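Local coordinates for protein tyrocidine synthase 2 (PDB 6TA8) that is a modular enzyme of the nonribosomal peptide synthetase family, represented here by a two-lobed condensation domain, at residues Trp43-Asn48 and His163-Asp168; Asp84-Val89 and Arg318-Phe323. One frame throughout, in Å; residues are numbered along the deposited sequence.

Interaction 1: residues Trp43-Asn48 and His163-Asp168; sequences WFFANN and HHLVVD
Phe-44 and Leu-165 bring the two backbones closest, with CA atoms 8.2 Å apart, where helix 39-46 faces the loop after strand 155-163. The contact is buried and mostly apolar. Leu-165 meets two rings with its forked end, its side chain crossing both phenylalanines at about a right angle. Its CD1 lies 3.8 Å from Phe-45 CZ, and its CD2 lies 3.9 Å from Phe-44 CD2. The two rings also pack on each other: Phe-44 CD2 sits 4.0 Å above the centre of the Phe-45 ring. With chi1 at 171° the ring of Phe-44 extends away from its own backbone N and lies against Leu-165 and His-163. Its CZ meets the imidazole of His-163 at the edge, 3.8 Å from CE1. The two ring planes stand at 89°, with centroids 5.7 Å apart. His-163 opens the HHxxxDG motif characteristic of condensation domains. Its ring is gripped at both nitrogens: ND1 accepts a bond from Leu-165 N (3.3 Å), tilted 20° from the ring plane, and NE2 bonds Arg-52 O. His-164 turns its ND1 to Val-167 O, 2.9 Å away and in the ring plane. At the end of the segment Asp-168 caps helix 169-187 and pairs with Arg-307.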
ATOM      1  N   TRP A  43      -9.816   2.538  10.175  1.00 39.40           N
ATOM      2  CA  TRP A  43      -8.603   2.158  10.892  1.00 38.91           C
ATOM      3  C   TRP A  43      -7.605   3.307  10.958  1.00 40.60           C
ATOM      4  O   TRP A  43      -6.854   3.420  11.934  1.00 40.57           O
ATOM      5  CB  TRP A  43      -7.973   0.934  10.224  1.00 37.38           C
ATOM      6  CG  TRP A  43      -6.568   0.647  10.655  1.00 38.69           C
ATOM      7  CD1 TRP A  43      -6.177  -0.118  11.715  1.00 39.83           C
ATOM      8  CD2 TRP A  43      -5.365   1.111  10.030  1.00 45.59           C
ATOM      9  NE1 TRP A  43      -4.806  -0.155  11.792  1.00 45.13           N
ATOM     10  CE2 TRP A  43      -4.284   0.592  10.768  1.00 46.33           C
ATOM     11  CE3 TRP A  43      -5.098   1.919   8.920  1.00 45.95           C
ATOM     12  CZ2 TRP A  43      -2.957   0.854  10.434  1.00 47.19           C
ATOM     13  CZ3 TRP A  43      -3.780   2.176   8.588  1.00 40.96           C
ATOM     14  CH2 TRP A  43      -2.726   1.646   9.342  1.00 39.70           C
ATOM     15  N   PHE A  44      -7.585   4.169   9.940  1.00 40.39           N
ATOM     16  CA  PHE A  44      -6.658   5.296   9.939  1.00 42.54           C
ATOM     17  C   PHE A  44      -7.030   6.321  11.004  1.00 40.36           C
ATOM     18  O   PHE A  44      -6.154   6.851  11.696  1.00 41.57           O
ATOM     19  CB  PHE A  44      -6.624   5.942   8.553  1.00 38.22           C
ATOM     20  CG  PHE A  44      -5.865   7.239   8.503  1.00 39.56           C
ATOM     21  CD1 PHE A  44      -4.482   7.245   8.419  1.00 40.80           C
ATOM     22  CD2 PHE A  44      -6.534   8.452   8.529  1.00 41.89           C
ATOM     23  CE1 PHE A  44      -3.782   8.436   8.370  1.00 39.31           C
ATOM     24  CE2 PHE A  44      -5.839   9.647   8.482  1.00 35.59           C
ATOM     25  CZ  PHE A  44      -4.460   9.637   8.401  1.00 41.53           C
ATOM     26  N   PHE A  45      -8.325   6.609  11.152  1.00 39.21           N
ATOM     27  CA  PHE A  45      -8.758   7.600  12.130  1.00 38.55           C
ATOM     28  C   PHE A  45      -8.740   7.052  13.551  1.00 50.28           C
ATOM     29  O   PHE A  45      -8.472   7.804  14.495  1.00 51.46           O
ATOM     30  CB  PHE A  45     -10.157   8.105  11.779  1.00 40.37           C
ATOM     31  CG  PHE A  45     -10.192   8.982  10.561  1.00 44.94           C
ATOM     32  CD1 PHE A  45      -9.664  10.261  10.599  1.00 42.62           C
ATOM     33  CD2 PHE A  45     -10.747   8.526   9.378  1.00 42.40           C
ATOM     34  CE1 PHE A  45      -9.689  11.070   9.481  1.00 45.47           C
ATOM     35  CE2 PHE A  45     -10.775   9.330   8.256  1.00 43.82           C
ATOM     36  CZ  PHE A  45     -10.246  10.604   8.308  1.00 43.83           C
ATOM     37  N   ALA A  46      -9.020   5.757  13.724  1.00 48.21           N
ATOM     38  CA  ALA A  46      -8.985   5.161  15.054  1.00 40.21           C
ATOM     39  C   ALA A  46      -7.582   5.153  15.643  1.00 33.03           C
ATOM     40  O   ALA A  46      -7.434   5.076  16.866  1.00 48.90           O
ATOM     41  CB  ALA A  46      -9.538   3.734  15.008  1.00 44.89           C
ATOM     42  N   ASN A  47      -6.550   5.227  14.800  1.00 36.62           N
ATOM     43  CA  ASN A  47      -5.184   5.286  15.309  1.00 49.24           C
ATOM     44  C   ASN A  47      -4.884   6.635  15.950  1.00 45.03           C
ATOM     45  O   ASN A  47      -4.013   6.720  16.825  1.00 46.62           O
ATOM     46  CB  ASN A  47      -4.193   5.005  14.181  1.00 47.32           C
ATOM     47  CG  ASN A  47      -3.863   3.533  14.052  1.00 49.81           C
ATOM     48  OD1 ASN A  47      -3.176   2.962  14.901  1.00 52.76           O
ATOM     49  ND2 ASN A  47      -4.349   2.909  12.986  1.00 51.39           N
ATOM     50  N   ASN A  48      -5.589   7.687  15.534  1.00 40.84           N
ATOM     51  CA  ASN A  48      -5.392   9.043  16.048  1.00 42.10           C
ATOM     52  C   ASN A  48      -3.938   9.487  15.872  1.00 42.69           C
ATOM     53  O   ASN A  48      -3.223   9.779  16.832  1.00 50.60           O
ATOM     54  CB  ASN A  48      -5.835   9.147  17.513  1.00 45.47           C
ATOM     55  CG  ASN A  48      -7.174   9.843  17.670  1.00 54.41           C
ATOM     56  OD1 ASN A  48      -7.288  11.049  17.455  1.00 58.56           O
ATOM     57  ND2 ASN A  48      -8.196   9.083  18.050  1.00 58.54           N
ATOM     58  N   HIS A 163      -2.478  12.208  -0.450  1.00 32.51           N
ATOM     59  CA  HIS A 163      -2.781  11.628   0.851  1.00 35.54           C
ATOM     60  C   HIS A 163      -3.263  10.191   0.689  1.00 36.58           C
ATOM     61  O   HIS A 163      -4.027   9.874  -0.226  1.00 44.55           O
ATOM     62  CB  HIS A 163      -3.840  12.464   1.570  1.00 36.86           C
ATOM     63  CG  HIS A 163      -3.887  12.238   3.048  1.00 39.15           C
ATOM     64  ND1 HIS A 163      -4.617  11.220   3.624  1.00 28.41           N
ATOM     65  CD2 HIS A 163      -3.293  12.901   4.071  1.00 28.44           C
ATOM     66  CE1 HIS A 163      -4.471  11.264   4.936  1.00 38.33           C
ATOM     67  NE2 HIS A 163      -3.674  12.275   5.234  1.00 42.02           N
ATOM     68  N   HIS A 164      -2.810   9.320   1.592  1.00 34.10           N
ATOM     69  CA  HIS A 164      -3.077   7.890   1.484  1.00 38.57           C
ATOM     70  C   HIS A 164      -4.555   7.540   1.620  1.00 39.24           C
ATOM     71  O   HIS A 164      -4.922   6.388   1.368  1.00 33.11           O
ATOM     72  CB  HIS A 164      -2.272   7.134   2.542  1.00 35.77           C
ATOM     73  CG  HIS A 164      -1.983   5.710   2.181  1.00 44.07           C
ATOM     74  ND1 HIS A 164      -2.655   5.043   1.178  1.00 34.19           N
ATOM     75  CD2 HIS A 164      -1.093   4.825   2.689  1.00 40.44           C
ATOM     76  CE1 HIS A 164      -2.190   3.811   1.083  1.00 36.87           C
ATOM     77  NE2 HIS A 164      -1.242   3.653   1.990  1.00 43.52           N
ATOM     78  N   LEU A 165      -5.405   8.493   2.001  1.00 39.95           N
ATOM     79  CA  LEU A 165      -6.811   8.196   2.231  1.00 38.55           C
ATOM     80  C   LEU A 165      -7.601   7.975   0.947  1.00 38.44           C
ATOM     81  O   LEU A 165      -8.765   7.569   1.028  1.00 34.59           O
ATOM     82  CB  LEU A 165      -7.458   9.325   3.038  1.00 33.52           C
ATOM     83  CG  LEU A 165      -7.431   9.188   4.560  1.00 34.69           C
ATOM     84  CD1 LEU A 165      -7.971  10.451   5.214  1.00 40.55           C
ATOM     85  CD2 LEU A 165      -8.228   7.968   5.002  1.00 38.18           C
ATOM     86  N   VAL A 166      -7.011   8.223  -0.223  1.00 39.16           N
ATOM     87  CA  VAL A 166      -7.758   8.163  -1.477  1.00 27.78           C
ATOM     88  C   VAL A 166      -6.970   7.432  -2.558  1.00 31.03           C
ATOM     89  O   VAL A 166      -7.367   7.435  -3.729  1.00 34.59           O
ATOM     90  CB  VAL A 166      -8.140   9.576  -1.956  1.00 38.83           C
ATOM     91  CG1 VAL A 166      -9.218  10.177  -1.066  1.00 42.81           C
ATOM     92  CG2 VAL A 166      -6.912  10.474  -1.997  1.00 33.76           C
ATOM     93  N   VAL A 167      -5.853   6.802  -2.187  1.00 29.17           N
ATOM     94  CA  VAL A 167      -4.999   6.109  -3.145  1.00 29.32           C
ATOM     95  C   VAL A 167      -4.400   4.874  -2.489  1.00 34.89           C
ATOM     96  O   VAL A 167      -4.248   4.803  -1.267  1.00 36.10           O
ATOM     97  CB  VAL A 167      -3.859   7.008  -3.687  1.00 34.73           C
ATOM     98  CG1 VAL A 167      -4.379   7.976  -4.739  1.00 32.92           C
ATOM     99  CG2 VAL A 167      -3.182   7.749  -2.547  1.00 29.63           C
ATOM    100  N   ASP A 168      -4.048   3.896  -3.319  1.00 27.86           N
ATOM    101  CA  ASP A 168      -3.293   2.728  -2.884  1.00 24.70           C
ATOM    102  C   ASP A 168      -2.400   2.285  -4.039  1.00 29.57           C
ATOM    103  O   ASP A 168      -2.258   2.992  -5.041  1.00 31.19           O
ATOM    104  CB  ASP A 168      -4.229   1.617  -2.387  1.00 37.30           C
ATOM    105  CG  ASP A 168      -5.230   1.167  -3.440  1.00 32.52           C
ATOM    106  OD1 ASP A 168      -5.224   1.706  -4.565  1.00 36.71           O
ATOM    107  OD2 ASP A 168      -6.034   0.261  -3.132  1.00 38.46           O
TER

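Interaction 2: residues Asp84-Val89 and Arg318-Phe323; sequences DALRMV and RTIGWF
Flat groups lie back from the meeting of Ala-85 and Ile-320, each within its own segment. The Arg-87 guanidinium has Asp-84 O over the centre of one face, and the Phe-323 ring has Gly-321 N at its edge, in plane. Arg-87 and Asp-84 form a salt bridge within their segment. Arg-87 NH1 bonds Asp-84 OD1 at 2.8 Å, in the guanidinium plane but from above the carboxylate plane (43° out of it). Both groups have partners beyond the segment, Arg-102 O for Arg-87 NE and Lys-197 for Asp-84 OD2. The backbones are nearest at Ala-85 and Gly-321, whose CA atoms are 6.2 Å apart. Ala-85 points its CB at the Ile-320 carbonyl, 3.2 Å from the O, a close packing contact. A water bridges the two backbones. It donates to Ile-320 O at 3.0 Å and accepts a weak bond from Ala-85 N. The 3-10 turn 84-86 leads into strand 88-91, while segment 318-323 comes from the loop joining strands 297-304 and 325-332 of the six-stranded sheet. Here a loop from the C-terminal lobe packs on the N-terminal lobe, consistent with the bridging floor loop of condensation domains. Ile-320 holds CG2 anti to its backbone N, and this methyl meets Leu-86 CD2 at 4.0 Å, the two side chains meeting at a slant. Ile-320 also packs on His-83 and on Leu-175 of helix 169-187.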
ATOM      1  N   ASP A  84     -13.106  10.664  -9.332  1.00 46.78           N
ATOM      2  CA  ASP A  84     -13.794  11.528  -8.380  1.00 43.17           C
ATOM      3  C   ASP A  84     -13.255  11.402  -6.961  1.00 47.18           C
ATOM      4  O   ASP A  84     -13.421  12.336  -6.170  1.00 47.00           O
ATOM      5  CB  ASP A  84     -15.293  11.223  -8.389  1.00 47.90           C
ATOM      6  CG  ASP A  84     -15.922  11.431  -9.752  1.00 53.35           C
ATOM      7  OD1 ASP A  84     -16.238  12.589 -10.096  1.00 54.40           O
ATOM      8  OD2 ASP A  84     -16.095  10.433 -10.483  1.00 64.51           O
ATOM      9  N   ALA A  85     -12.618  10.280  -6.619  1.00 41.15           N
ATOM     10  CA  ALA A  85     -12.113  10.103  -5.262  1.00 42.04           C
ATOM     11  C   ALA A  85     -11.004  11.091  -4.917  1.00 36.28           C
ATOM     12  O   ALA A  85     -10.781  11.358  -3.732  1.00 27.05           O
ATOM     13  CB  ALA A  85     -11.608   8.674  -5.065  1.00 32.40           C
ATOM     14  N   LEU A  86     -10.310  11.637  -5.915  1.00 34.48           N
ATOM     15  CA  LEU A  86      -9.238  12.593  -5.663  1.00 38.04           C
ATOM     16  C   LEU A  86      -9.753  13.971  -5.268  1.00 38.36           C
ATOM     17  O   LEU A  86      -8.945  14.832  -4.902  1.00 44.84           O
ATOM     18  CB  LEU A  86      -8.338  12.710  -6.896  1.00 34.43           C
ATOM     19  CG  LEU A  86      -7.639  11.420  -7.336  1.00 35.99           C
ATOM     20  CD1 LEU A  86      -6.809  11.646  -8.592  1.00 32.67           C
ATOM     21  CD2 LEU A  86      -6.777  10.861  -6.212  1.00 28.84           C
ATOM     22  N   ARG A  87     -11.066  14.201  -5.330  1.00 46.36           N
ATOM     23  CA  ARG A  87     -11.674  15.455  -4.899  1.00 34.23           C
ATOM     24  C   ARG A  87     -12.262  15.355  -3.496  1.00 38.27           C
ATOM     25  O   ARG A  87     -13.190  16.097  -3.157  1.00 45.36           O
ATOM     26  CB  ARG A  87     -12.754  15.890  -5.888  1.00 36.22           C
ATOM     27  CG  ARG A  87     -12.273  16.038  -7.318  1.00 40.51           C
ATOM     28  CD  ARG A  87     -13.321  16.717  -8.181  1.00 41.83           C
ATOM     29  NE  ARG A  87     -14.627  16.080  -8.037  1.00 53.81           N
ATOM     30  CZ  ARG A  87     -15.058  15.082  -8.800  1.00 44.06           C
ATOM     31  NH1 ARG A  87     -14.289  14.604  -9.768  1.00 44.26           N
ATOM     32  NH2 ARG A  87     -16.259  14.559  -8.595  1.00 48.05           N
ATOM     33  N   MET A  88     -11.735  14.456  -2.671  1.00 39.53           N
ATOM     34  CA  MET A  88     -12.306  14.180  -1.362  1.00 40.16           C
ATOM     35  C   MET A  88     -11.764  15.137  -0.307  1.00 44.07           C
ATOM     36  O   MET A  88     -10.611  15.573  -0.365  1.00 39.80           O
ATOM     37  CB  MET A  88     -12.012  12.739  -0.944  1.00 39.41           C
ATOM     38  CG  MET A  88     -12.968  12.175   0.095  1.00 47.78           C
ATOM     39  SD  MET A  88     -14.444  11.446  -0.640  1.00 42.49           S
ATOM     40  CE  MET A  88     -13.705  10.378  -1.870  1.00 38.41           C
ATOM     41  N   VAL A  89     -12.620  15.458   0.665  1.00 39.50           N
ATOM     42  CA  VAL A  89     -12.240  16.222   1.846  1.00 42.07           C
ATOM     43  C   VAL A  89     -12.857  15.546   3.063  1.00 45.23           C
ATOM     44  O   VAL A  89     -13.845  14.816   2.963  1.00 49.86           O
ATOM     45  CB  VAL A  89     -12.682  17.701   1.769  1.00 55.03           C
ATOM     46  CG1 VAL A  89     -11.861  18.450   0.729  1.00 39.79           C
ATOM     47  CG2 VAL A  89     -14.169  17.797   1.461  1.00 51.43           C
ATOM     48  N   ARG A 318     -10.791   0.332 -12.908  1.00 56.32           N
ATOM     49  CA  ARG A 318     -10.247   1.661 -13.159  1.00 51.71           C
ATOM     50  C   ARG A 318     -10.573   2.643 -12.039  1.00 47.64           C
ATOM     51  O   ARG A 318     -10.476   3.858 -12.242  1.00 50.05           O
ATOM     52  CB  ARG A 318     -10.763   2.199 -14.493  1.00 53.44           C
ATOM     53  CG  ARG A 318     -10.560   1.259 -15.669  1.00 57.38           C
ATOM     54  CD  ARG A 318      -9.090   1.125 -16.018  1.00 60.51           C
ATOM     55  NE  ARG A 318      -8.536   2.379 -16.517  1.00 64.68           N
ATOM     56  CZ  ARG A 318      -7.265   2.547 -16.866  1.00 59.87           C
ATOM     57  NH1 ARG A 318      -6.410   1.538 -16.770  1.00 60.01           N
ATOM     58  NH2 ARG A 318      -6.847   3.726 -17.309  1.00 57.34           N
ATOM     59  N   THR A 319     -10.963   2.145 -10.869  1.00 49.18           N
ATOM     60  CA  THR A 319     -11.362   2.995  -9.756  1.00 43.24           C
ATOM     61  C   THR A 319     -10.158   3.297  -8.872  1.00 44.63           C
ATOM     62  O   THR A 319      -9.409   2.388  -8.497  1.00 44.05           O
ATOM     63  CB  THR A 319     -12.466   2.328  -8.934  1.00 42.97           C
ATOM     64  OG1 THR A 319     -13.639   2.173  -9.743  1.00 41.14           O
ATOM     65  CG2 THR A 319     -12.810   3.171  -7.714  1.00 44.02           C
ATOM     66  N   ILE A 320      -9.977   4.572  -8.542  1.00 44.89           N
ATOM     67  CA  ILE A 320      -8.886   5.023  -7.687  1.00 30.94           C
ATOM     68  C   ILE A 320      -9.430   5.225  -6.279  1.00 31.70           C
ATOM     69  O   ILE A 320     -10.487   5.840  -6.095  1.00 26.95           O
ATOM     70  CB  ILE A 320      -8.251   6.313  -8.234  1.00 42.38           C
ATOM     71  CG1 ILE A 320      -7.421   5.999  -9.480  1.00 40.43           C
ATOM     72  CG2 ILE A 320      -7.398   6.997  -7.173  1.00 34.41           C
ATOM     73  CD1 ILE A 320      -6.670   7.184 -10.028  1.00 45.25           C
ATOM     74  N   GLY A 321      -8.719   4.694  -5.292  1.00 26.80           N
ATOM     75  CA  GLY A 321      -9.158   4.797  -3.914  1.00 24.63           C
ATOM     76  C   GLY A 321      -8.237   3.999  -3.023  1.00 24.84           C
ATOM     77  O   GLY A 321      -7.267   3.388  -3.479  1.00 27.59           O
ATOM     78  N   TRP A 322      -8.552   4.018  -1.729  1.00 31.22           N
ATOM     79  CA  TRP A 322      -7.814   3.247  -0.729  1.00 36.14           C
ATOM     80  C   TRP A 322      -8.615   1.978  -0.447  1.00 34.17           C
ATOM     81  O   TRP A 322      -9.487   1.950   0.422  1.00 36.77           O
ATOM     82  CB  TRP A 322      -7.575   4.064   0.536  1.00 29.06           C
ATOM     83  CG  TRP A 322      -6.497   3.497   1.413  1.00 28.77           C
ATOM     84  CD1 TRP A 322      -5.638   2.484   1.101  1.00 32.37           C
ATOM     85  CD2 TRP A 322      -6.167   3.906   2.747  1.00 32.43           C
ATOM     86  NE1 TRP A 322      -4.792   2.238   2.156  1.00 37.31           N
ATOM     87  CE2 TRP A 322      -5.095   3.099   3.178  1.00 37.95           C
ATOM     88  CE3 TRP A 322      -6.670   4.879   3.616  1.00 37.59           C
ATOM     89  CZ2 TRP A 322      -4.519   3.234   4.439  1.00 38.10           C
ATOM     90  CZ3 TRP A 322      -6.095   5.011   4.869  1.00 36.52           C
ATOM     91  CH2 TRP A 322      -5.033   4.192   5.268  1.00 35.33           C
ATOM     92  N   PHE A 323      -8.307   0.920  -1.194  1.00 33.88           N
ATOM     93  CA  PHE A 323      -9.014  -0.350  -1.099  1.00 41.39           C
ATOM     94  C   PHE A 323      -8.277  -1.373  -0.244  1.00 45.92           C
ATOM     95  O   PHE A 323      -8.681  -2.539  -0.211  1.00 46.37           O
ATOM     96  CB  PHE A 323      -9.251  -0.927  -2.497  1.00 38.41           C
ATOM     97  CG  PHE A 323     -10.288  -0.190  -3.296  1.00 39.53           C
ATOM     98  CD1 PHE A 323     -10.022   1.067  -3.817  1.00 33.75           C
ATOM     99  CD2 PHE A 323     -11.526  -0.761  -3.538  1.00 32.88           C
ATOM    100  CE1 PHE A 323     -10.976   1.743  -4.556  1.00 35.42           C
ATOM    101  CE2 PHE A 323     -12.482  -0.092  -4.277  1.00 33.43           C
ATOM    102  CZ  PHE A 323     -12.208   1.162  -4.785  1.00 38.44           C
TER
HETATM  103  O   HOH W   1     -12.438   7.198  -7.945  1.00 36.65           O

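In the fold
The centres of the two interactions lie 12 Å apart, about 11 and 14 Å from the centre of the chain. Their segments alternate along the chain: 43-48, 84-89, 163-168, then 318-323. The first three belong to the N-terminal half. The last arrives from the loop between strands 297-304 and 325-332, in the C-terminal half. The two contacts touch directly. Asp-168 OD2 probably accepts a hydrogen bond from Phe-323 N, the His-164 and Trp-322 rings stack, and Val-166 packs on Ala-85. The HHxxxDG loop thus touches both helix 39-46 and segment 318-323. These two also touch each other, through Trp-322, where the two halves join.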